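Local coordinates for tannase (Fusobacterium nucleatum subsp. nucleatum ATCC 25586, PDB 6YQ4), which probably hydrolyses ester bonds of gallotannins as an enzyme of the alpha/beta-hydrolase clan, and binds a magnesium ion, at residues D138-V143 with A173-S178; R197-A202 with N430-Y435; G225-S230 with G255-D260. One frame throughout, in Å; residues are numbered along the deposited sequence.

Contact 1. Residues D138-V143 with A173-S178; sequences DLKAAV and ALLGAS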
loop_
_atom_site.group_PDB
_atom_site.type_symbol
_atom_site.label_atom_id
_atom_site.label_comp_id
_atom_site.label_asym_id
_atom_site.label_seq_id
_atom_site.Cartn_x
_atom_site.Cartn_y
_atom_site.Cartn_z
ATOM N N ASP A 138 10.873 1.558 -9.924
ATOM C CA ASP A 138 10.672 0.390 -10.778
ATOM C C ASP A 138 9.244 0.347 -11.314
ATOM O O ASP A 138 9.032 0.122 -12.512
ATOM C CB ASP A 138 11.018 -0.899 -10.014
ATOM C CG ASP A 138 12.542 -1.068 -9.767
ATOM O OD1 ASP A 138 12.936 -1.834 -8.859
ATOM O OD2 ASP A 138 13.357 -0.443 -10.476
ATOM N N LEU A 139 8.252 0.605 -10.448
ATOM C CA LEU A 139 6.855 0.607 -10.876
ATOM C C LEU A 139 6.592 1.690 -11.918
ATOM O O LEU A 139 5.872 1.453 -12.897
ATOM C CB LEU A 139 5.927 0.802 -9.665
ATOM C CG LEU A 139 5.880 -0.327 -8.635
ATOM C CD1 LEU A 139 4.614 -0.274 -7.800
ATOM C CD2 LEU A 139 6.022 -1.695 -9.307
ATOM N N LYS A 140 7.144 2.897 -11.713
ATOM C CA LYS A 140 7.024 3.952 -12.718
ATOM C C LYS A 140 7.640 3.515 -14.038
ATOM O O LYS A 140 7.030 3.666 -15.101
ATOM C CB LYS A 140 7.691 5.238 -12.208
ATOM C CG LYS A 140 6.899 5.944 -11.104
ATOM C CD LYS A 140 7.699 7.050 -10.423
ATOM C CE LYS A 140 6.802 7.798 -9.442
ATOM N NZ LYS A 140 5.747 8.626 -10.149
ATOM N N ALA A 141 8.835 2.926 -13.973
ATOM C CA ALA A 141 9.545 2.480 -15.162
ATOM C C ALA A 141 8.780 1.411 -15.924
ATOM O O ALA A 141 8.849 1.365 -17.156
ATOM C CB ALA A 141 10.912 1.954 -14.754
ATOM N N ALA A 142 8.057 0.535 -15.226
ATOM C CA ALA A 142 7.274 -0.471 -15.937
ATOM C C ALA A 142 6.060 0.155 -16.615
ATOM O O ALA A 142 5.730 -0.206 -17.748
ATOM C CB ALA A 142 6.851 -1.603 -14.996
ATOM N N VAL A 143 5.402 1.113 -15.951
ATOM C CA VAL A 143 4.329 1.873 -16.596
ATOM C C VAL A 143 4.835 2.533 -17.867
ATOM O O VAL A 143 4.184 2.483 -18.921
ATOM C CB VAL A 143 3.740 2.920 -15.627
ATOM C CG1 VAL A 143 2.736 3.838 -16.357
ATOM C CG2 VAL A 143 3.045 2.246 -14.495
ATOM N N ALA A 173 -0.682 3.424 -4.262
ATOM C CA ALA A 173 -1.172 4.776 -3.977
ATOM C C ALA A 173 -0.180 5.847 -4.422
ATOM O O ALA A 173 -0.569 6.854 -5.031
ATOM C CB ALA A 173 -1.471 4.921 -2.486
ATOM N N LEU A 174 1.103 5.676 -4.069
ATOM C CA LEU A 174 2.159 6.564 -4.563
ATOM C C LEU A 174 2.136 6.697 -6.087
ATOM O O LEU A 174 2.365 7.782 -6.622
ATOM C CB LEU A 174 3.532 6.031 -4.150
ATOM C CG LEU A 174 4.493 6.750 -3.226
ATOM C CD1 LEU A 174 5.886 6.132 -3.407
ATOM C CD2 LEU A 174 4.522 8.258 -3.458
ATOM N N LEU A 175 1.952 5.580 -6.798
ATOM C CA LEU A 175 1.941 5.602 -8.260
ATOM C C LEU A 175 0.813 6.472 -8.790
ATOM O O LEU A 175 0.966 7.161 -9.811
ATOM C CB LEU A 175 1.805 4.171 -8.778
ATOM C CG LEU A 175 2.252 3.777 -10.181
ATOM C CD1 LEU A 175 3.747 3.919 -10.382
ATOM C CD2 LEU A 175 1.800 2.355 -10.434
ATOM N N GLY A 176 -0.334 6.463 -8.104
ATOM C CA GLY A 176 -1.426 7.344 -8.475
ATOM C C GLY A 176 -1.207 8.794 -8.082
ATOM O O GLY A 176 -1.766 9.700 -8.716
ATOM N N ALA A 177 -0.396 9.048 -7.059
ATOM C CA ALA A 177 -0.306 10.402 -6.534
ATOM C C ALA A 177 0.761 11.234 -7.207
ATOM O O ALA A 177 0.600 12.455 -7.285
ATOM C CB ALA A 177 -0.031 10.404 -5.036
ATOM N N SER A 178 1.827 10.615 -7.721
ATOM C CA SER A 178 2.994 11.373 -8.173
ATOM C C SER A 178 3.248 11.269 -9.677
ATOM O O SER A 178 4.377 11.505 -10.118
ATOM C CB SER A 178 4.249 10.932 -7.402
ATOM O OG SER A 178 4.477 9.544 -7.536
HETATM O O HOH W 1 3.567 7.598 -11.120
#
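Leu139 meets Leu175 through its beta carbon: CB of Leu139 lies 3.9 Å from CD1 of Leu175. The same methyl then reaches Lys140, where CD1 of Leu175 sits 3.8 Å from CG and equally close to the backbone N. The two side chains pass in opposite senses, with Lys140 CG against the leucine methyl while the ammonium travels on to the end of the second helix. The Lys140 chain is extended up to CE and bends only at the last torsion (chi4 -70°), which turns NZ onto Ser178. There NZ donates to OG of Ser178 at 3.0 Å and weakly to the Ser178 carbonyl O; a water that accepts from Lys140 NZ at 2.6 Å lies 2.9 Å from Leu175 O and can donate to it. Ser178 OG donates a hydrogen bond to Leu174 O at 2.9 Å, meeting that carbonyl from the face opposite to Ser178 N. The buried ammonium is thus held by hydroxyl and water, and weakly by the carbonyl, with a cation-pi contact to Tyr184 besides. One turn on, Val143 CG2 closes the apolar seam 4.2 Å from CD2 of Leu175. Segments 138-143 and 173-177, on helices 134-148 and 167-177, cross at -59° in this alpha/beta-hydrolase fold, Val143 and Leu175 both resting on Phe75 of strand 73-76 and reaching Ile160 and Ser162, respectively, of strand 160-163.

Contact 2. Residues R197-A202 with N430-Y435; sequences RDDIFA and NTSTKY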
loop_
_atom_site.group_PDB
_atom_site.type_symbol
_atom_site.label_atom_id
_atom_site.label_comp_id
_atom_site.label_asym_id
_atom_site.label_seq_id
_atom_site.Cartn_x
_atom_site.Cartn_y
_atom_site.Cartn_z
ATOM N N ARG A 197 5.721 8.211 -19.939
ATOM C CA ARG A 197 4.987 8.773 -18.807
ATOM C C ARG A 197 4.617 7.656 -17.841
ATOM O O ARG A 197 4.647 6.469 -18.195
ATOM C CB ARG A 197 3.734 9.523 -19.260
ATOM C CG ARG A 197 2.740 8.715 -20.079
ATOM C CD ARG A 197 1.616 9.633 -20.537
ATOM N NE ARG A 197 0.292 9.040 -20.363
ATOM C CZ ARG A 197 -0.856 9.669 -20.609
ATOM N NH1 ARG A 197 -0.839 10.916 -21.061
ATOM N NH2 ARG A 197 -2.018 9.051 -20.407
ATOM N N ASP A 198 4.268 8.052 -16.604
ATOM C CA ASP A 198 3.996 7.080 -15.552
ATOM C C ASP A 198 2.708 7.350 -14.773
ATOM O O ASP A 198 2.453 6.676 -13.763
ATOM C CB ASP A 198 5.199 6.986 -14.596
ATOM C CG ASP A 198 5.643 8.341 -14.072
ATOM O OD1 ASP A 198 4.792 9.044 -13.490
ATOM O OD2 ASP A 198 6.841 8.694 -14.218
ATOM N N ASP A 199 1.863 8.278 -15.220
ATOM C CA ASP A 199 0.570 8.458 -14.569
ATOM C C ASP A 199 -0.333 7.266 -14.877
ATOM O O ASP A 199 -0.213 6.636 -15.932
ATOM C CB ASP A 199 -0.082 9.763 -15.024
ATOM C CG ASP A 199 -0.422 9.757 -16.495
ATOM O OD1 ASP A 199 0.515 9.664 -17.318
ATOM O OD2 ASP A 199 -1.625 9.834 -16.824
ATOM N N ILE A 200 -1.232 6.937 -13.940
ATOM C CA ILE A 200 -2.083 5.763 -14.092
ATOM C C ILE A 200 -3.554 6.161 -14.001
ATOM O O ILE A 200 -3.900 7.284 -13.647
ATOM C CB ILE A 200 -1.757 4.643 -13.080
ATOM C CG1 ILE A 200 -1.935 5.112 -11.649
ATOM C CG2 ILE A 200 -0.343 4.157 -13.265
ATOM C CD1 ILE A 200 -2.003 3.988 -10.698
ATOM N N PHE A 201 -4.426 5.202 -14.341
ATOM C CA PHE A 201 -5.848 5.503 -14.436
ATOM C C PHE A 201 -6.560 5.388 -13.090
ATOM O O PHE A 201 -7.436 6.204 -12.784
ATOM C CB PHE A 201 -6.512 4.598 -15.478
ATOM C CG PHE A 201 -8.001 4.842 -15.641
ATOM C CD1 PHE A 201 -8.477 5.933 -16.353
ATOM C CD2 PHE A 201 -8.921 3.983 -15.050
ATOM C CE1 PHE A 201 -9.871 6.165 -16.494
ATOM C CE2 PHE A 201 -10.287 4.197 -15.172
ATOM C CZ PHE A 201 -10.768 5.300 -15.908
ATOM N N ALA A 202 -6.207 4.403 -12.269
ATOM C CA ALA A 202 -6.900 4.209 -11.004
ATOM C C ALA A 202 -6.004 3.421 -10.061
ATOM O O ALA A 202 -5.165 2.638 -10.496
ATOM C CB ALA A 202 -8.238 3.488 -11.202
ATOM N N ASN A 430 -4.839 18.829 -9.002
ATOM C CA ASN A 430 -4.356 18.478 -10.340
ATOM C C ASN A 430 -3.895 17.033 -10.487
ATOM O O ASN A 430 -3.591 16.620 -11.613
ATOM C CB ASN A 430 -3.195 19.374 -10.742
ATOM C CG ASN A 430 -3.586 20.816 -10.786
ATOM O OD1 ASN A 430 -4.610 21.169 -11.362
ATOM N ND2 ASN A 430 -2.789 21.666 -10.139
ATOM N N THR A 431 -3.797 16.272 -9.397
ATOM C CA THR A 431 -3.436 14.870 -9.516
ATOM C C THR A 431 -4.302 14.231 -10.586
ATOM O O THR A 431 -5.523 14.419 -10.599
ATOM C CB THR A 431 -3.602 14.165 -8.167
ATOM O OG1 THR A 431 -2.631 14.680 -7.259
ATOM C CG2 THR A 431 -3.380 12.675 -8.294
ATOM N N SER A 432 -3.652 13.544 -11.535
ATOM C CA SER A 432 -4.336 13.107 -12.748
ATOM C C SER A 432 -5.121 11.819 -12.541
ATOM O O SER A 432 -6.080 11.564 -13.282
ATOM C CB SER A 432 -3.344 12.932 -13.915
ATOM O OG SER A 432 -2.270 12.035 -13.639
ATOM N N THR A 433 -4.738 11.000 -11.567
ATOM C CA THR A 433 -5.456 9.758 -11.312
ATOM C C THR A 433 -6.770 10.086 -10.607
ATOM O O THR A 433 -6.766 10.594 -9.481
ATOM C CB THR A 433 -4.602 8.806 -10.476
ATOM O OG1 THR A 433 -3.404 8.489 -11.200
ATOM C CG2 THR A 433 -5.353 7.525 -10.188
ATOM N N LYS A 434 -7.893 9.781 -11.258
ATOM C CA LYS A 434 -9.184 10.161 -10.697
ATOM C C LYS A 434 -9.692 9.167 -9.650
ATOM O O LYS A 434 -10.288 9.581 -8.654
ATOM C CB LYS A 434 -10.219 10.332 -11.818
ATOM C CG LYS A 434 -11.080 11.609 -11.697
ATOM C CD LYS A 434 -12.150 11.721 -12.826
ATOM C CE LYS A 434 -13.586 11.593 -12.276
ATOM N NZ LYS A 434 -14.639 11.871 -13.322
ATOM N N TYR A 435 -9.498 7.865 -9.849
ATOM C CA TYR A 435 -10.235 6.853 -9.095
ATOM C C TYR A 435 -9.342 6.078 -8.130
ATOM O O TYR A 435 -8.234 5.659 -8.481
ATOM C CB TYR A 435 -10.922 5.885 -10.049
ATOM C CG TYR A 435 -11.771 6.550 -11.097
ATOM C CD1 TYR A 435 -13.034 7.048 -10.777
ATOM C CD2 TYR A 435 -11.313 6.686 -12.399
ATOM C CE1 TYR A 435 -13.819 7.665 -11.718
ATOM C CE2 TYR A 435 -12.086 7.283 -13.361
ATOM C CZ TYR A 435 -13.349 7.784 -13.005
ATOM O OH TYR A 435 -14.150 8.372 -13.940
HETATM O O HOH W 2 -3.401 9.709 -14.830
HETATM O O HOH W 3 -0.823 8.260 -11.672
HETATM O O HOH W 4 -7.824 8.434 -14.003
#
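The rings of Phe201 and Tyr435 meet obliquely, planes at 47° and centroids 5.3 Å apart, with CZ of Phe201 pressed to 3.5 Å from CE2 of Tyr435. Lys434 CB lies over one face of the tyrosine ring, offset toward its rim, and Val492 of helix 482-493 touches both side chains. In Phe201 chi1 (180°) puts CG anti to the backbone N; the ring beyond it reaches Tyr435 although CB points away. The third flat group, the Arg197 guanidinium, has Asp199 OD2 over one face; Asp199 OD1, 3.1 Å from Arg197 NE, lies well out of the plane, so this salt bridge is electrostatic with no N-H aimed at the oxygen. Beyond the rings the two segments run side by side into parallel strands 202-206 and 435-439, neighbours in the main sheet. Ala202 pairs with Tyr435, Ala202 CB lying 3.8 Å from Tyr435 CB on the same face. Ala202 CA makes a CH···O contact of 3.2 Å to Tyr435 O. Before that bridge, Thr433 OG1 donates to Ile200 O at 2.8 Å, from 45° above the carbonyl plane, while its CG2 packs on Ala202 CA. Three waters bridge the two segments: one joins Ile200 N to Thr433 OG1, another Phe201 O to Lys434 N, and a third donates to Asp199 OD2 and Ile200 O while accepting from Ser432 OG. Ile200 O is thus met by both a hydroxyl and a water, and the polar backbone atoms of Ile200 ahead of the strands are satisfied without a direct backbone partner across the contact.

Contact 3. Residues G225-S230 with G255-D260; sequences GVNSYS and GNLTND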
loop_
_atom_site.group_PDB
_atom_site.type_symbol
_atom_site.label_atom_id
_atom_site.label_comp_id
_atom_site.label_asym_id
_atom_site.label_seq_id
_atom_site.Cartn_x
_atom_site.Cartn_y
_atom_site.Cartn_z
ATOM N N GLY A 225 -2.375 3.907 25.972
ATOM C CA GLY A 225 -3.069 3.270 27.066
ATOM C C GLY A 225 -3.245 1.776 26.917
ATOM O O GLY A 225 -3.527 1.103 27.911
ATOM N N VAL A 226 -3.095 1.242 25.707
ATOM C CA VAL A 226 -3.110 -0.198 25.478
ATOM C C VAL A 226 -1.676 -0.675 25.695
ATOM O O VAL A 226 -0.830 -0.564 24.811
ATOM C CB VAL A 226 -3.634 -0.541 24.081
ATOM C CG1 VAL A 226 -3.862 -2.060 23.938
ATOM C CG2 VAL A 226 -4.920 0.247 23.784
ATOM N N ASN A 227 -1.395 -1.184 26.888
ATOM C CA ASN A 227 -0.025 -1.402 27.337
ATOM C C ASN A 227 0.408 -2.864 27.298
ATOM O O ASN A 227 1.520 -3.181 27.733
ATOM C CB ASN A 227 0.154 -0.842 28.748
ATOM C CG ASN A 227 0.040 0.670 28.778
ATOM O OD1 ASN A 227 0.354 1.347 27.792
ATOM N ND2 ASN A 227 -0.413 1.206 29.900
ATOM N N SER A 228 -0.423 -3.754 26.780
ATOM C CA SER A 228 -0.036 -5.138 26.541
ATOM C C SER A 228 -0.205 -5.425 25.056
ATOM O O SER A 228 -1.248 -5.095 24.480
ATOM C CB SER A 228 -0.884 -6.090 27.379
ATOM O OG SER A 228 -2.149 -6.261 26.771
ATOM N N TYR A 229 0.818 -6.003 24.430
ATOM C CA TYR A 229 0.834 -6.212 22.988
ATOM C C TYR A 229 0.841 -7.700 22.650
ATOM O O TYR A 229 1.064 -8.563 23.510
ATOM C CB TYR A 229 2.051 -5.527 22.339
ATOM C CG TYR A 229 3.394 -5.990 22.911
ATOM C CD1 TYR A 229 3.939 -5.387 24.035
ATOM C CD2 TYR A 229 4.103 -7.038 22.326
ATOM C CE1 TYR A 229 5.147 -5.812 24.562
ATOM C CE2 TYR A 229 5.308 -7.463 22.840
ATOM C CZ TYR A 229 5.826 -6.848 23.958
ATOM O OH TYR A 229 7.023 -7.279 24.474
ATOM N N SER A 230 0.578 -7.988 21.371
ATOM C CA SER A 230 0.843 -9.292 20.770
ATOM C C SER A 230 0.846 -9.138 19.258
ATOM O O SER A 230 -0.016 -8.468 18.692
ATOM C CB SER A 230 -0.163 -10.367 21.187
ATOM O OG SER A 230 -1.487 -9.935 20.996
ATOM N N GLY A 255 3.778 -9.369 25.461
ATOM C CA GLY A 255 4.303 -8.866 26.709
ATOM C C GLY A 255 3.614 -7.567 27.058
ATOM O O GLY A 255 2.558 -7.252 26.516
ATOM N N ASN A 256 4.237 -6.812 27.958
ATOM C CA ASN A 256 3.726 -5.542 28.448
ATOM C C ASN A 256 4.733 -4.430 28.182
ATOM O O ASN A 256 5.932 -4.598 28.420
ATOM C CB ASN A 256 3.427 -5.627 29.947
ATOM C CG ASN A 256 2.367 -6.660 30.268
ATOM O OD1 ASN A 256 2.614 -7.615 30.999
ATOM N ND2 ASN A 256 1.171 -6.466 29.725
ATOM N N LEU A 257 4.239 -3.290 27.708
ATOM C CA LEU A 257 5.093 -2.134 27.458
ATOM C C LEU A 257 5.892 -1.745 28.701
ATOM O O LEU A 257 5.350 -1.668 29.807
ATOM C CB LEU A 257 4.245 -0.945 26.999
ATOM C CG LEU A 257 3.572 -0.921 25.621
ATOM C CD1 LEU A 257 3.026 0.500 25.285
ATOM C CD2 LEU A 257 4.532 -1.403 24.552
ATOM N N THR A 258 7.182 -1.481 28.511
ATOM C CA THR A 258 7.989 -0.992 29.613
ATOM C C THR A 258 7.579 0.434 29.966
ATOM O O THR A 258 6.821 1.093 29.247
ATOM C CB THR A 258 9.469 -1.031 29.260
ATOM O OG1 THR A 258 9.707 -0.116 28.184
ATOM C CG2 THR A 258 9.858 -2.426 28.837
ATOM N N ASN A 259 8.105 0.920 31.093
ATOM C CA ASN A 259 7.749 2.266 31.526
ATOM C C ASN A 259 8.241 3.321 30.543
ATOM O O ASN A 259 7.551 4.320 30.307
ATOM C CB ASN A 259 8.294 2.527 32.919
ATOM C CG ASN A 259 7.281 2.214 33.984
ATOM O OD1 ASN A 259 6.072 2.324 33.754
ATOM N ND2 ASN A 259 7.755 1.838 35.158
ATOM N N ASP A 260 9.425 3.115 29.959
ATOM C CA ASP A 260 9.924 4.057 28.963
ATOM C C ASP A 260 9.080 4.012 27.709
ATOM O O ASP A 260 8.826 5.050 27.082
ATOM C CB ASP A 260 11.385 3.756 28.622
ATOM C CG ASP A 260 12.350 4.471 29.538
ATOM O OD1 ASP A 260 12.030 5.596 29.991
ATOM O OD2 ASP A 260 13.436 3.904 29.799
#
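Tyr229 lays one face of its ring over Gly255, the tight end of this contact. Gly255 CA stands 4.1 Å from the centroid of the Tyr229 ring, 27° off the normal, as a CH-pi contact, and Gly255 N sits above the same ring toward its rim. Chi1 of Tyr229 (57°) sets CG between the backbone N and the carbonyl carbon; the ring beyond lies across Gly255, where the bare glycine lets it come down onto the backbone itself. Tyr229 N donates to Gly255 O at 3.0 Å, while the return bond from Gly255 N to Tyr229 O is weak at 3.4 Å. Strands 228-232 and 252-256 form a two-stranded antiparallel ribbon, separate from the main sheet: Tyr229 and Gly255 are a hydrogen-bonded pair, Ser228 and Asn256 the non-hydrogen-bonded pair beside it. Just past the ribbon, Leu257 N donates to Asn227 O at 2.7 Å, the shortest bond here. The buried Leu257 side chain lies roughly perpendicular to that of Asn227, its CD1 3.8 Å from Asn227 OD1, and both lean on Ile262 of helix 259-279. The Ser228 and Asn256 face is the more solvent-facing side: Asn256 is exposed, its ND2 3.1 Å from Ser228 CB. Thr258, also exposed, turns away as N-cap of helix 259-279; its side chain caps a backbone N in the first turn and its N bonds to Glu261 OE1, consistent with a capping box.

Contacts 1 and 2 are neighbours, centres about 9 Å apart, and follow one another along the chain. Asp198 joins them, its OD1 making a long, weak ion pair with Lys140 NZ and its CA packing on Val143 CG1; Gly176 O also touches Thr431 and Thr433. Together they tie helices 134-148 and 167-177 to the adjacent parallel strands 202-206 and 435-439 of the main sheet. Contact 3 belongs to the long insertion between those two strands, and its centre lies about 38 and 42 Å from the others, across the centre of the chain. The alpha/beta core is thus joined by contact 1 over 29 intervening residues and by contact 2 over 227, while the insertion carries its own small ribbon.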